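Local atomic coordinates of Chains: A (PDB entry 6ZM9), a protein that acts as a phage-encoded S-adenosylmethionine lyase, an enzyme of three subunits that holds 5'-deoxy-5'-methylthioadenosine in its pockets. Residues Y58-Q61 with L66-E69; K41-L46 with V91-K96; E85-K90 with V109-R114; V33-A38 with K96-D101. All coordinates share one frame; numbering follows the deposited sequence.

Contact 1: Y58-Q61 with L66-E69. With PRO (proline), chain E; MTA (5'-deoxy-5'-methylthioadenosine), chain F.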
loop_
_atom_site.group_PDB
_atom_site.type_symbol
_atom_site.label_atom_id
_atom_site.label_comp_id
_atom_site.label_asym_id
_atom_site.label_seq_id
_atom_site.Cartn_x
_atom_site.Cartn_y
_atom_site.Cartn_z
ATOM N N TYR A 58 14.226 5.111 -9.131
ATOM C CA TYR A 58 14.448 4.155 -10.201
ATOM C C TYR A 58 15.808 4.376 -10.841
ATOM O O TYR A 58 16.195 5.509 -11.121
ATOM C CB TYR A 58 13.379 4.334 -11.258
ATOM C CG TYR A 58 13.532 3.512 -12.518
ATOM C CD1 TYR A 58 13.175 2.173 -12.534
ATOM C CD2 TYR A 58 14.020 4.072 -13.678
ATOM C CE1 TYR A 58 13.281 1.408 -13.697
ATOM C CE2 TYR A 58 14.118 3.323 -14.848
ATOM C CZ TYR A 58 13.763 1.982 -14.842
ATOM O OH TYR A 58 13.856 1.216 -15.991
ATOM N N THR A 59 16.515 3.281 -11.111
ATOM C CA THR A 59 17.784 3.337 -11.819
ATOM C C THR A 59 17.528 3.070 -13.294
ATOM O O THR A 59 17.070 1.980 -13.659
ATOM C CB THR A 59 18.767 2.312 -11.264
ATOM O OG1 THR A 59 18.992 2.571 -9.878
ATOM C CG2 THR A 59 20.100 2.406 -12.015
ATOM N N GLU A 60 17.817 4.055 -14.141
ATOM C CA GLU A 60 17.638 3.877 -15.574
ATOM C C GLU A 60 18.561 2.779 -16.082
ATOM O O GLU A 60 19.757 2.769 -15.785
ATOM C CB GLU A 60 17.949 5.168 -16.327
ATOM C CG GLU A 60 17.012 6.299 -16.014
ATOM C CD GLU A 60 17.253 7.499 -16.891
ATOM O OE1 GLU A 60 18.158 7.445 -17.752
ATOM O OE2 GLU A 60 16.525 8.494 -16.725
ATOM N N GLN A 61 18.004 1.882 -16.890
ATOM C CA GLN A 61 18.717 0.662 -17.237
ATOM C C GLN A 61 19.869 0.913 -18.199
ATOM O O GLN A 61 20.907 0.247 -18.105
ATOM C CB GLN A 61 17.734 -0.354 -17.811
ATOM C CG GLN A 61 16.619 -0.708 -16.845
ATOM C CD GLN A 61 15.475 -1.434 -17.520
ATOM O OE1 GLN A 61 15.302 -1.344 -18.740
ATOM N NE2 GLN A 61 14.681 -2.156 -16.731
ATOM N N LEU A 66 20.245 7.541 -11.614
ATOM C CA LEU A 66 19.219 7.363 -10.595
ATOM C C LEU A 66 18.238 8.523 -10.676
ATOM O O LEU A 66 18.632 9.687 -10.557
ATOM C CB LEU A 66 19.879 7.341 -9.219
ATOM C CG LEU A 66 18.974 6.887 -8.078
ATOM C CD1 LEU A 66 18.595 5.441 -8.289
ATOM C CD2 LEU A 66 19.669 7.060 -6.745
ATOM N N VAL A 67 16.957 8.207 -10.845
ATOM C CA VAL A 67 15.896 9.201 -10.912
ATOM C C VAL A 67 15.034 9.111 -9.662
ATOM O O VAL A 67 14.656 8.017 -9.236
ATOM C CB VAL A 67 15.041 8.940 -12.169
ATOM C CG1 VAL A 67 13.860 9.905 -12.236
ATOM C CG2 VAL A 67 15.882 9.035 -13.421
ATOM N N THR A 68 14.705 10.274 -9.093
ATOM C CA THR A 68 13.692 10.419 -8.057
ATOM C C THR A 68 12.525 11.196 -8.667
ATOM O O THR A 68 12.718 12.291 -9.213
ATOM C CB THR A 68 14.263 11.131 -6.826
ATOM O OG1 THR A 68 15.409 10.422 -6.328
ATOM C CG2 THR A 68 13.248 11.170 -5.705
ATOM N N GLU A 69 11.318 10.642 -8.559
ATOM C CA GLU A 69 10.174 11.173 -9.280
ATOM C C GLU A 69 8.920 11.023 -8.428
ATOM O O GLU A 69 8.898 10.307 -7.427
ATOM C CB GLU A 69 9.960 10.414 -10.607
ATOM C CG GLU A 69 9.732 8.908 -10.411
ATOM C CD GLU A 69 9.499 8.133 -11.707
ATOM O OE1 GLU A 69 9.420 8.739 -12.799
ATOM O OE2 GLU A 69 9.388 6.892 -11.624
HETATM N N PRO E . 9.899 7.258 -14.922
HETATM C CA PRO E . 11.126 7.628 -15.628
HETATM C C PRO E . 11.140 7.198 -17.085
HETATM O O PRO E . 11.796 7.834 -17.921
HETATM C CB PRO E . 12.195 6.846 -14.869
HETATM C CG PRO E . 11.400 5.690 -14.227
HETATM C CD PRO E . 9.960 5.861 -14.473
HETATM O OXT PRO E . 10.523 6.194 -17.436
HETATM C CS MTA F . 9.344 1.173 -12.628
HETATM S "S5'" MTA F . 9.775 2.860 -12.348
HETATM C "C5'" MTA F . 8.200 3.524 -11.778
HETATM C "C4'" MTA F . 7.983 3.503 -10.278
HETATM O "O4'" MTA F . 8.058 2.146 -9.812
HETATM C "C2'" MTA F . 8.787 3.605 -8.056
HETATM O "O2'" MTA F . 7.667 4.219 -7.440
HETATM C "C3'" MTA F . 8.993 4.267 -9.421
HETATM O "O3'" MTA F . 8.767 5.666 -9.401
HETATM C "C1'" MTA F . 8.467 2.155 -8.451
HETATM N N9 MTA F . 9.598 1.253 -8.295
HETATM C C8 MTA F . 10.625 1.008 -9.170
HETATM N N7 MTA F . 11.447 0.059 -8.788
HETATM C C5 MTA F . 10.928 -0.348 -7.565
HETATM C C6 MTA F . 11.288 -1.377 -6.672
HETATM N N6 MTA F . 12.303 -2.229 -6.875
HETATM N N1 MTA F . 10.522 -1.542 -5.566
HETATM C C2 MTA F . 9.470 -0.734 -5.382
HETATM N N3 MTA F . 9.024 0.247 -6.160
HETATM C C4 MTA F . 9.799 0.394 -7.247
#

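Contact 2: K41-L46 with V91-K96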
loop_
_atom_site.group_PDB
_atom_site.type_symbol
_atom_site.label_atom_id
_atom_site.label_comp_id
_atom_site.label_asym_id
_atom_site.label_seq_id
_atom_site.Cartn_x
_atom_site.Cartn_y
_atom_site.Cartn_z
ATOM N N LYS A 41 -12.379 0.862 -19.459
ATOM C CA LYS A 41 -13.672 0.884 -20.135
ATOM C C LYS A 41 -13.595 0.199 -21.498
ATOM O O LYS A 41 -14.513 -0.541 -21.880
ATOM C CB LYS A 41 -14.169 2.315 -20.264
ATOM C CG LYS A 41 -14.691 2.924 -18.969
ATOM C CD LYS A 41 -15.183 4.344 -19.226
ATOM C CE LYS A 41 -15.919 4.955 -18.043
ATOM N NZ LYS A 41 -16.153 6.431 -18.262
ATOM N N ARG A 42 -12.508 0.417 -22.247
ATOM C CA ARG A 42 -12.370 -0.218 -23.559
ATOM C C ARG A 42 -12.161 -1.722 -23.441
ATOM O O ARG A 42 -12.431 -2.452 -24.401
ATOM C CB ARG A 42 -11.236 0.433 -24.345
ATOM C CG ARG A 42 -11.582 1.828 -24.841
ATOM C CD ARG A 42 -10.544 2.339 -25.845
ATOM N NE ARG A 42 -9.211 2.460 -25.257
ATOM C CZ ARG A 42 -8.705 3.580 -24.736
ATOM N NH1 ARG A 42 -9.410 4.707 -24.727
ATOM N NH2 ARG A 42 -7.478 3.573 -24.233
ATOM N N GLN A 43 -11.719 -2.197 -22.284
ATOM C CA GLN A 43 -11.646 -3.622 -22.018
ATOM C C GLN A 43 -12.993 -4.207 -21.627
ATOM O O GLN A 43 -13.123 -5.440 -21.562
ATOM C CB GLN A 43 -10.650 -3.870 -20.891
ATOM C CG GLN A 43 -9.216 -3.494 -21.222
ATOM C CD GLN A 43 -8.291 -3.786 -20.063
ATOM O OE1 GLN A 43 -8.678 -3.685 -18.908
ATOM N NE2 GLN A 43 -7.075 -4.162 -20.363
ATOM N N GLY A 44 -13.986 -3.363 -21.362
ATOM C CA GLY A 44 -15.289 -3.818 -20.946
ATOM C C GLY A 44 -15.383 -4.223 -19.497
ATOM O O GLY A 44 -16.383 -4.837 -19.120
ATOM N N ILE A 45 -14.363 -3.880 -18.663
ATOM C CA ILE A 45 -14.231 -4.286 -17.260
ATOM C C ILE A 45 -14.603 -3.126 -16.356
ATOM O O ILE A 45 -14.502 -1.956 -16.741
ATOM C CB ILE A 45 -12.780 -4.771 -17.035
ATOM C CG1 ILE A 45 -12.583 -5.524 -15.714
ATOM C CG2 ILE A 45 -11.811 -3.618 -16.997
ATOM C CD1 ILE A 45 -11.233 -6.265 -15.601
ATOM N N LEU A 46 -15.059 -3.437 -15.140
ATOM C CA LEU A 46 -15.307 -2.377 -14.169
ATOM C C LEU A 46 -13.996 -1.656 -13.872
ATOM O O LEU A 46 -12.991 -2.314 -13.569
ATOM C CB LEU A 46 -15.855 -2.960 -12.872
ATOM C CG LEU A 46 -17.371 -3.103 -12.843
ATOM C CD1 LEU A 46 -17.740 -3.835 -11.575
ATOM C CD2 LEU A 46 -18.076 -1.766 -12.898
ATOM N N VAL A 91 -4.886 -7.068 -16.887
ATOM C CA VAL A 91 -3.945 -6.245 -16.137
ATOM C C VAL A 91 -2.652 -6.045 -16.921
ATOM O O VAL A 91 -2.079 -4.949 -16.932
ATOM C CB VAL A 91 -3.703 -6.828 -14.733
ATOM C CG1 VAL A 91 -2.533 -6.110 -14.081
ATOM C CG2 VAL A 91 -4.972 -6.700 -13.912
ATOM N N GLN A 92 -2.171 -7.099 -17.581
ATOM C CA GLN A 92 -0.971 -6.976 -18.408
ATOM C C GLN A 92 -1.182 -5.961 -19.515
ATOM O O GLN A 92 -0.318 -5.118 -19.790
ATOM C CB GLN A 92 -0.653 -8.342 -19.017
ATOM C CG GLN A 92 -0.004 -9.321 -18.058
ATOM C CD GLN A 92 0.141 -10.693 -18.690
ATOM O OE1 GLN A 92 -0.659 -11.089 -19.531
ATOM N NE2 GLN A 92 1.164 -11.424 -18.278
ATOM N N ALA A 93 -2.341 -6.017 -20.173
ATOM C CA ALA A 93 -2.619 -5.082 -21.253
ATOM C C ALA A 93 -2.710 -3.654 -20.729
ATOM O O ALA A 93 -2.259 -2.713 -21.387
ATOM C CB ALA A 93 -3.915 -5.476 -21.962
ATOM N N LEU A 94 -3.316 -3.479 -19.553
ATOM C CA LEU A 94 -3.367 -2.161 -18.939
ATOM C C LEU A 94 -1.967 -1.625 -18.671
ATOM O O LEU A 94 -1.656 -0.475 -18.991
ATOM C CB LEU A 94 -4.191 -2.239 -17.653
ATOM C CG LEU A 94 -4.186 -1.006 -16.741
ATOM C CD1 LEU A 94 -4.761 0.237 -17.417
ATOM C CD2 LEU A 94 -4.962 -1.325 -15.465
ATOM N N GLY A 95 -1.110 -2.444 -18.053
ATOM C CA GLY A 95 0.253 -2.003 -17.787
ATOM C C GLY A 95 1.017 -1.649 -19.052
ATOM O O GLY A 95 1.754 -0.659 -19.083
ATOM N N LYS A 96 0.860 -2.463 -20.106
ATOM C CA LYS A 96 1.556 -2.188 -21.358
ATOM C C LYS A 96 1.086 -0.880 -21.968
ATOM O O LYS A 96 1.901 -0.095 -22.465
ATOM C CB LYS A 96 1.345 -3.332 -22.345
ATOM C CG LYS A 96 2.159 -4.547 -22.029
ATOM C CD LYS A 96 2.151 -5.529 -23.183
ATOM C CE LYS A 96 3.535 -6.169 -23.351
ATOM N NZ LYS A 96 3.996 -6.281 -24.773
#

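Contact 3: E85-K90 with V109-R114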
loop_
_atom_site.group_PDB
_atom_site.type_symbol
_atom_site.label_atom_id
_atom_site.label_comp_id
_atom_site.label_asym_id
_atom_site.label_seq_id
_atom_site.Cartn_x
_atom_site.Cartn_y
_atom_site.Cartn_z
ATOM N N GLU A 85 -6.675 -16.276 -16.074
ATOM C CA GLU A 85 -6.149 -15.862 -17.373
ATOM C C GLU A 85 -6.769 -14.549 -17.832
ATOM O O GLU A 85 -6.077 -13.682 -18.376
ATOM C CB GLU A 85 -6.401 -16.982 -18.393
ATOM C CG GLU A 85 -6.332 -16.555 -19.860
ATOM C CD GLU A 85 -6.575 -17.706 -20.829
ATOM O OE1 GLU A 85 -6.405 -18.878 -20.430
ATOM O OE2 GLU A 85 -6.941 -17.436 -21.995
ATOM N N ASP A 86 -8.073 -14.388 -17.618
ATOM C CA ASP A 86 -8.795 -13.157 -18.006
ATOM C C ASP A 86 -8.263 -11.971 -17.193
ATOM O O ASP A 86 -7.907 -10.964 -17.781
ATOM C CB ASP A 86 -10.295 -13.324 -17.817
ATOM C CG ASP A 86 -11.081 -12.196 -18.437
ATOM O OD1 ASP A 86 -10.502 -11.450 -19.217
ATOM O OD2 ASP A 86 -12.260 -12.087 -18.142
ATOM N N PHE A 87 -8.217 -12.093 -15.877
ATOM C CA PHE A 87 -7.710 -11.005 -15.050
ATOM C C PHE A 87 -6.266 -10.681 -15.399
ATOM O O PHE A 87 -5.897 -9.506 -15.555
ATOM C CB PHE A 87 -7.826 -11.385 -13.578
ATOM C CG PHE A 87 -7.354 -10.310 -12.635
ATOM C CD1 PHE A 87 -8.171 -9.245 -12.334
ATOM C CD2 PHE A 87 -6.098 -10.354 -12.082
ATOM C CE1 PHE A 87 -7.745 -8.240 -11.492
ATOM C CE2 PHE A 87 -5.675 -9.359 -11.211
ATOM C CZ PHE A 87 -6.503 -8.295 -10.927
ATOM N N THR A 88 -5.419 -11.704 -15.470
ATOM C CA THR A 88 -4.002 -11.477 -15.737
ATOM C C THR A 88 -3.812 -10.784 -17.077
ATOM O O THR A 88 -3.022 -9.841 -17.195
ATOM C CB THR A 88 -3.254 -12.813 -15.697
ATOM O OG1 THR A 88 -3.326 -13.365 -14.373
ATOM C CG2 THR A 88 -1.799 -12.625 -16.084
ATOM N N GLY A 89 -4.524 -11.241 -18.103
ATOM C CA GLY A 89 -4.363 -10.637 -19.410
ATOM C C GLY A 89 -4.803 -9.185 -19.445
ATOM O O GLY A 89 -4.157 -8.351 -20.085
ATOM N N LYS A 90 -5.910 -8.867 -18.775
ATOM C CA LYS A 90 -6.392 -7.491 -18.774
ATOM C C LYS A 90 -5.455 -6.579 -17.989
ATOM O O LYS A 90 -5.223 -5.435 -18.389
ATOM C CB LYS A 90 -7.822 -7.430 -18.244
ATOM C CG LYS A 90 -8.849 -7.961 -19.271
ATOM C CD LYS A 90 -10.245 -7.909 -18.719
ATOM C CE LYS A 90 -11.297 -8.068 -19.812
ATOM N NZ LYS A 90 -10.934 -9.145 -20.769
ATOM N N VAL A 109 4.304 -4.571 -12.743
ATOM C CA VAL A 109 2.994 -5.167 -12.504
ATOM C C VAL A 109 3.180 -6.364 -11.579
ATOM O O VAL A 109 4.027 -7.231 -11.831
ATOM C CB VAL A 109 2.337 -5.617 -13.821
ATOM C CG1 VAL A 109 1.042 -6.360 -13.538
ATOM C CG2 VAL A 109 2.085 -4.440 -14.720
ATOM N N GLU A 110 2.383 -6.426 -10.522
ATOM C CA GLU A 110 2.360 -7.566 -9.615
ATOM C C GLU A 110 0.946 -8.128 -9.616
ATOM O O GLU A 110 -0.015 -7.378 -9.422
ATOM C CB GLU A 110 2.756 -7.115 -8.206
ATOM C CG GLU A 110 2.928 -8.239 -7.209
ATOM C CD GLU A 110 3.320 -7.743 -5.823
ATOM O OE1 GLU A 110 4.534 -7.590 -5.550
ATOM O OE2 GLU A 110 2.403 -7.504 -5.004
ATOM N N ILE A 111 0.819 -9.442 -9.814
ATOM C CA ILE A 111 -0.467 -10.140 -9.783
ATOM C C ILE A 111 -0.487 -11.028 -8.546
ATOM O O ILE A 111 0.452 -11.803 -8.329
ATOM C CB ILE A 111 -0.645 -11.053 -11.011
ATOM C CG1 ILE A 111 -0.501 -10.276 -12.313
ATOM C CG2 ILE A 111 -1.972 -11.795 -10.921
ATOM C CD1 ILE A 111 -1.484 -9.242 -12.459
ATOM N N GLN A 112 -1.567 -10.951 -7.775
ATOM C CA GLN A 112 -1.739 -11.761 -6.583
ATOM C C GLN A 112 -3.009 -12.597 -6.670
ATOM O O GLN A 112 -3.978 -12.234 -7.343
ATOM C CB GLN A 112 -1.811 -10.873 -5.332
ATOM C CG GLN A 112 -0.532 -10.088 -5.092
ATOM C CD GLN A 112 -0.625 -9.198 -3.888
ATOM O OE1 GLN A 112 -1.373 -9.481 -2.949
ATOM N NE2 GLN A 112 0.133 -8.108 -3.900
ATOM N N GLU A 113 -2.981 -13.734 -5.979
ATOM C CA GLU A 113 -4.138 -14.609 -5.808
ATOM C C GLU A 113 -4.219 -14.888 -4.309
ATOM O O GLU A 113 -3.315 -15.507 -3.739
ATOM C CB GLU A 113 -3.987 -15.904 -6.604
ATOM C CG GLU A 113 -5.191 -16.830 -6.480
ATOM C CD GLU A 113 -5.140 -18.027 -7.418
ATOM O OE1 GLU A 113 -4.134 -18.187 -8.141
ATOM O OE2 GLU A 113 -6.117 -18.807 -7.425
ATOM N N ARG A 114 -5.289 -14.418 -3.671
ATOM C CA ARG A 114 -5.407 -14.454 -2.210
ATOM C C ARG A 114 -4.172 -13.873 -1.525
ATOM O O ARG A 114 -3.730 -14.351 -0.475
ATOM C CB ARG A 114 -5.702 -15.865 -1.703
ATOM C CG ARG A 114 -6.920 -16.497 -2.354
ATOM C CD ARG A 114 -7.236 -17.863 -1.753
ATOM N NE ARG A 114 -7.505 -17.793 -0.318
ATOM C CZ ARG A 114 -6.709 -18.288 0.630
ATOM N NH1 ARG A 114 -5.574 -18.902 0.317
ATOM N NH2 ARG A 114 -7.057 -18.165 1.903
#

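Contact 4: V33-A38 with K96-D101. With PO4 (phosphate ion), chain B.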
loop_
_atom_site.group_PDB
_atom_site.type_symbol
_atom_site.label_atom_id
_atom_site.label_comp_id
_atom_site.label_asym_id
_atom_site.label_seq_id
_atom_site.Cartn_x
_atom_site.Cartn_y
_atom_site.Cartn_z
ATOM N N VAL A 33 -5.118 8.349 -13.381
ATOM C CA VAL A 33 -6.503 7.986 -13.062
ATOM C C VAL A 33 -7.352 7.995 -14.325
ATOM O O VAL A 33 -8.042 7.022 -14.650
ATOM C CB VAL A 33 -7.084 8.932 -11.995
ATOM C CG1 VAL A 33 -8.569 8.653 -11.766
ATOM C CG2 VAL A 33 -6.328 8.797 -10.662
ATOM N N LYS A 34 -7.335 9.120 -15.039
ATOM C CA LYS A 34 -8.185 9.257 -16.215
ATOM C C LYS A 34 -7.811 8.251 -17.295
ATOM O O LYS A 34 -8.691 7.679 -17.950
ATOM C CB LYS A 34 -8.099 10.688 -16.743
ATOM C CG LYS A 34 -8.727 11.768 -15.855
ATOM C CD LYS A 34 -8.501 13.155 -16.463
ATOM C CE LYS A 34 -8.992 14.252 -15.563
ATOM N NZ LYS A 34 -10.439 14.076 -15.319
ATOM N N ASP A 35 -6.515 8.055 -17.537
ATOM C CA ASP A 35 -6.094 7.134 -18.589
ATOM C C ASP A 35 -6.472 5.703 -18.228
ATOM O O ASP A 35 -6.901 4.935 -19.105
ATOM C CB ASP A 35 -4.592 7.274 -18.846
ATOM C CG ASP A 35 -4.169 6.738 -20.195
ATOM O OD1 ASP A 35 -4.835 7.051 -21.196
ATOM O OD2 ASP A 35 -3.150 6.020 -20.248
ATOM N N THR A 36 -6.323 5.328 -16.949
ATOM C CA THR A 36 -6.695 3.988 -16.509
ATOM C C THR A 36 -8.189 3.750 -16.701
ATOM O O THR A 36 -8.593 2.676 -17.164
ATOM C CB THR A 36 -6.280 3.777 -15.051
ATOM O OG1 THR A 36 -4.853 3.855 -14.934
ATOM C CG2 THR A 36 -6.725 2.420 -14.537
ATOM N N ILE A 37 -9.027 4.725 -16.338
ATOM C CA ILE A 37 -10.469 4.578 -16.535
ATOM C C ILE A 37 -10.770 4.323 -18.005
ATOM O O ILE A 37 -11.556 3.436 -18.359
ATOM C CB ILE A 37 -11.227 5.821 -16.028
ATOM C CG1 ILE A 37 -11.176 5.929 -14.508
ATOM C CG2 ILE A 37 -12.688 5.799 -16.541
ATOM C CD1 ILE A 37 -11.643 7.271 -13.992
ATOM N N ALA A 38 -10.149 5.112 -18.886
ATOM C CA ALA A 38 -10.403 4.992 -20.314
ATOM C C ALA A 38 -9.976 3.633 -20.852
ATOM O O ALA A 38 -10.699 3.018 -21.636
ATOM C CB ALA A 38 -9.672 6.121 -21.044
ATOM N N LYS A 96 0.860 -2.463 -20.106
ATOM C CA LYS A 96 1.556 -2.188 -21.358
ATOM C C LYS A 96 1.086 -0.880 -21.968
ATOM O O LYS A 96 1.901 -0.095 -22.465
ATOM C CB LYS A 96 1.345 -3.332 -22.345
ATOM C CG LYS A 96 2.159 -4.547 -22.029
ATOM C CD LYS A 96 2.151 -5.529 -23.183
ATOM C CE LYS A 96 3.535 -6.169 -23.351
ATOM N NZ LYS A 96 3.996 -6.281 -24.773
ATOM N N GLU A 97 -0.214 -0.592 -21.902
ATOM C CA GLU A 97 -0.695 0.658 -22.481
ATOM C C GLU A 97 -0.286 1.859 -21.630
ATOM O O GLU A 97 0.053 2.916 -22.170
ATOM C CB GLU A 97 -2.197 0.624 -22.705
ATOM C CG GLU A 97 -2.677 1.816 -23.534
ATOM C CD GLU A 97 -2.099 1.848 -24.954
ATOM O OE1 GLU A 97 -2.210 0.824 -25.657
ATOM O OE2 GLU A 97 -1.528 2.892 -25.369
ATOM N N LEU A 98 -0.311 1.725 -20.297
ATOM C CA LEU A 98 0.169 2.813 -19.445
ATOM C C LEU A 98 1.631 3.138 -19.732
ATOM O O LEU A 98 2.018 4.311 -19.741
ATOM C CB LEU A 98 -0.010 2.454 -17.967
ATOM C CG LEU A 98 -1.461 2.474 -17.478
ATOM C CD1 LEU A 98 -1.550 1.800 -16.117
ATOM C CD2 LEU A 98 -2.055 3.872 -17.444
ATOM N N ARG A 99 2.458 2.113 -19.969
ATOM C CA ARG A 99 3.861 2.378 -20.272
ATOM C C ARG A 99 3.989 3.256 -21.513
ATOM O O ARG A 99 4.763 4.217 -21.530
ATOM C CB ARG A 99 4.646 1.076 -20.476
ATOM C CG ARG A 99 6.163 1.340 -20.587
ATOM C CD ARG A 99 6.888 0.525 -21.633
ATOM N NE ARG A 99 6.320 0.654 -22.974
ATOM C CZ ARG A 99 6.512 1.681 -23.806
ATOM N NH1 ARG A 99 7.265 2.724 -23.468
ATOM N NH2 ARG A 99 5.921 1.664 -24.992
ATOM N N GLU A 100 3.257 2.908 -22.579
ATOM C CA GLU A 100 3.287 3.710 -23.796
ATOM C C GLU A 100 2.738 5.110 -23.543
ATOM O O GLU A 100 3.327 6.114 -23.958
ATOM C CB GLU A 100 2.446 3.031 -24.875
ATOM C CG GLU A 100 2.244 3.938 -26.091
ATOM C CD GLU A 100 1.421 3.330 -27.214
ATOM O OE1 GLU A 100 1.453 2.101 -27.393
ATOM O OE2 GLU A 100 0.742 4.082 -27.952
ATOM N N ASP A 101 1.577 5.191 -22.886
ATOM C CA ASP A 101 0.876 6.462 -22.788
ATOM C C ASP A 101 1.679 7.480 -21.993
ATOM O O ASP A 101 1.552 8.689 -22.221
ATOM C CB ASP A 101 -0.491 6.268 -22.135
ATOM C CG ASP A 101 -1.430 5.409 -22.972
ATOM O OD1 ASP A 101 -1.040 4.953 -24.071
ATOM O OD2 ASP A 101 -2.555 5.168 -22.502
HETATM P P PO4 B . 6.433 5.133 -26.328
HETATM O O1 PO4 B . 7.718 4.800 -25.600
HETATM O O2 PO4 B . 6.866 5.729 -27.656
HETATM O O3 PO4 B . 5.647 3.864 -26.541
HETATM O O4 PO4 B . 5.606 6.121 -25.523
#

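Contact 1: Y58-Q61 with L66-E69
Tyr58 and Val67 face each other as an antiparallel hydrogen-bonded pair, and both backbone polar groups of each are used. Tyr58 N reaches Val67 O at 2.9 Å in the carbonyl plane; the return bond, Val67 N to Tyr58 O, is 2.8 Å and almost straight at 177°. Next along, Thr59 and Leu66 form a non-hydrogen-bonded pair, with Leu66 CD1 lying 3.3 Å from Thr59 OG1, a hydroxyl that is bonded to Asp48 of the second subunit. With CG anti to the backbone N (chi1 174°), the Tyr58 ring swings away from the hairpin to the bound ligands: CD1 is 3.5 Å from S5' of methylthioadenosine, CD2 is beside CG of the free proline, and OH is bonded to Glu105. Glu69 serves both ligands with one carboxylate. Its OE1 takes the proline N at 2.6 Å and also Asn20 N, while OE2 accepts the nucleoside O3' at 2.6 Å, so each oxygen is claimed. One conformer of Glu60 brings OE2 obliquely to Val67 CG2 at 3.4 Å, with OE1 on Ser63. Thr59-Leu66 is the last pair at this end of the beta hairpin of strands 49-59 and 66-77, where Leu66 also packs on Pro47 of the second subunit.

Contact 2: K41-L46 with V91-K96
Gln43 is the residue of segment 41-46 that touches segment 91-96, and it does so with the end of its amide. Van der Waals contact comes first: NE2 lies 3.8 Å from the methyl CB of Ala93, and it stands 4.4 Å from Leu94 CB. The side chain is extended beyond CG (chi2 -179°), which carries the amide across the gap between backbones whose nearest CA atoms, those of Gln43 and Leu94, are 9.0 Å apart. Polar bonding is supplied from one turn earlier, since NE2 donates to the carbonyl oxygen of Lys90; the glutamine thus ties the end of one helix to the backbone of the other, while Ala93 offers it a small apolar surface. Within the segments the bonds are helical: Gly95 N to Val91 O and Lys96 N to Gln92 O keep segment 91-96 regular. Apolar packing continues beyond the pair, where Leu94 turns to Thr36, Ile39 and Arg40 of helix 29-43 and to Ile15 of strand 11-21, and Ile45 covers Leu82. At Gly44 the chain leaves the helix with positive phi (78°), and Gly44 N returns to Lys41 O at 2.9 Å. Two such bonds back into the last turn make this a Schellman motif, the classic C-terminal helix cap, here set beside a neighbouring helix.

Contact 3: E85-K90 with V109-R114
Helix 84-101 packs against one face of the antiparallel sheet, running roughly along strand 106-113 in the opposite sense, and this contact is where its first turns rest on that strand. Ile111 is the strand's side of it. Its CD1 comes 4.4 Å from Phe87 CE2, approaching the ring obliquely, while its other branch, CG2, sits 4.0 Å from Thr88 OG1. CG1 of Ile111 lies anti to the carbonyl carbon (chi1 -56°) and CG2 anti to the backbone N, which spreads the two branches between two successive helix residues. Phe87 also covers Ala13 on the adjoining strand 11-21, and Ile111 packs on Ala13 and Val91 as well, so the side chains form a buried apolar layer. The Thr88 hydroxyl is bonded to the carbonyl oxygen of Lys84, one turn back in its own helix. Polar groups lie on the far sides of helix and strand: Asp86 OD1 receives Lys90 NZ on its syn lone pair at 2.8 Å, and Glu110 and Gln112 are on the face of the sheet opposite Ile111. Between the segments, then, the chemistry is apolar: helix and strand are held by burial of apolar surface, and the one hydroxyl at the interface already has its partner within the helix.

Contact 4: V33-A38 with K96-D101
Two helices packed on the same side of the sheet, 29-43 and 84-101, cross here; the short segments run at 136° to each other with axes 10.7 Å apart at closest approach. Two layers make the contact. In the lower one, toward the sheet, Leu98 lays its CD2 3.8 Å from Thr36 OG1 and 3.7 Å from Asp35 OD2, and both Thr36 and Leu98 go on to touch Ile74 of strand 66-77. The Thr36 hydroxyl is bonded to Val32 O in its own helix. Above it, two acids meet: Asp35 OD2 is 2.5 Å from Asp101 OD2, with the carboxylate planes turned 59° apart. CG of Asp35 is anti to the backbone N (chi1 -160°), which directs the carboxylate across to the other helix. So short an approach of two oxygens suggests that one of the acids is probably protonated, consistent with a raised pKa. Glu97 OE2, likewise 2.5 Å from Asp101 OD1, adds a third acid to the cluster. On another side of helix 84-101, Arg99 grips a phosphate, probably from the crystallisation liquor, end-on through NH1 to O1 and NH2 to O3; Trp127 NE1 also bonds the phosphate, and Arg99 NH1 bonds Gln104 O. Leu98 and Thr36 face the sheet and the acids lie beyond them: two helices covering one face of an antiparallel sheet, a layered alpha+beta arrangement.

Contacts 2, 3 and 4 all use helix 84-101: contact 3 sets its early turns on the sheet, while contacts 2 and 4 pair it with helix 29-43, their segments overlapping in sequence at Lys96. Contact 2 adjoins contact 3 through Gln43 and Lys90 and touches contact 4 through Leu94 and Thr36. Contact 3 is the buried, apolar one; contacts 2 and 4 are partly buried and mix apolar packing with an amide and with acids. Contact 1 stands apart, its centre about 27 Å from that of contact 2, at a hairpin end where backbone bonding dominates and the ligands bind. It too is partly buried, and Asp48 of the second subunit bonds its Thr59.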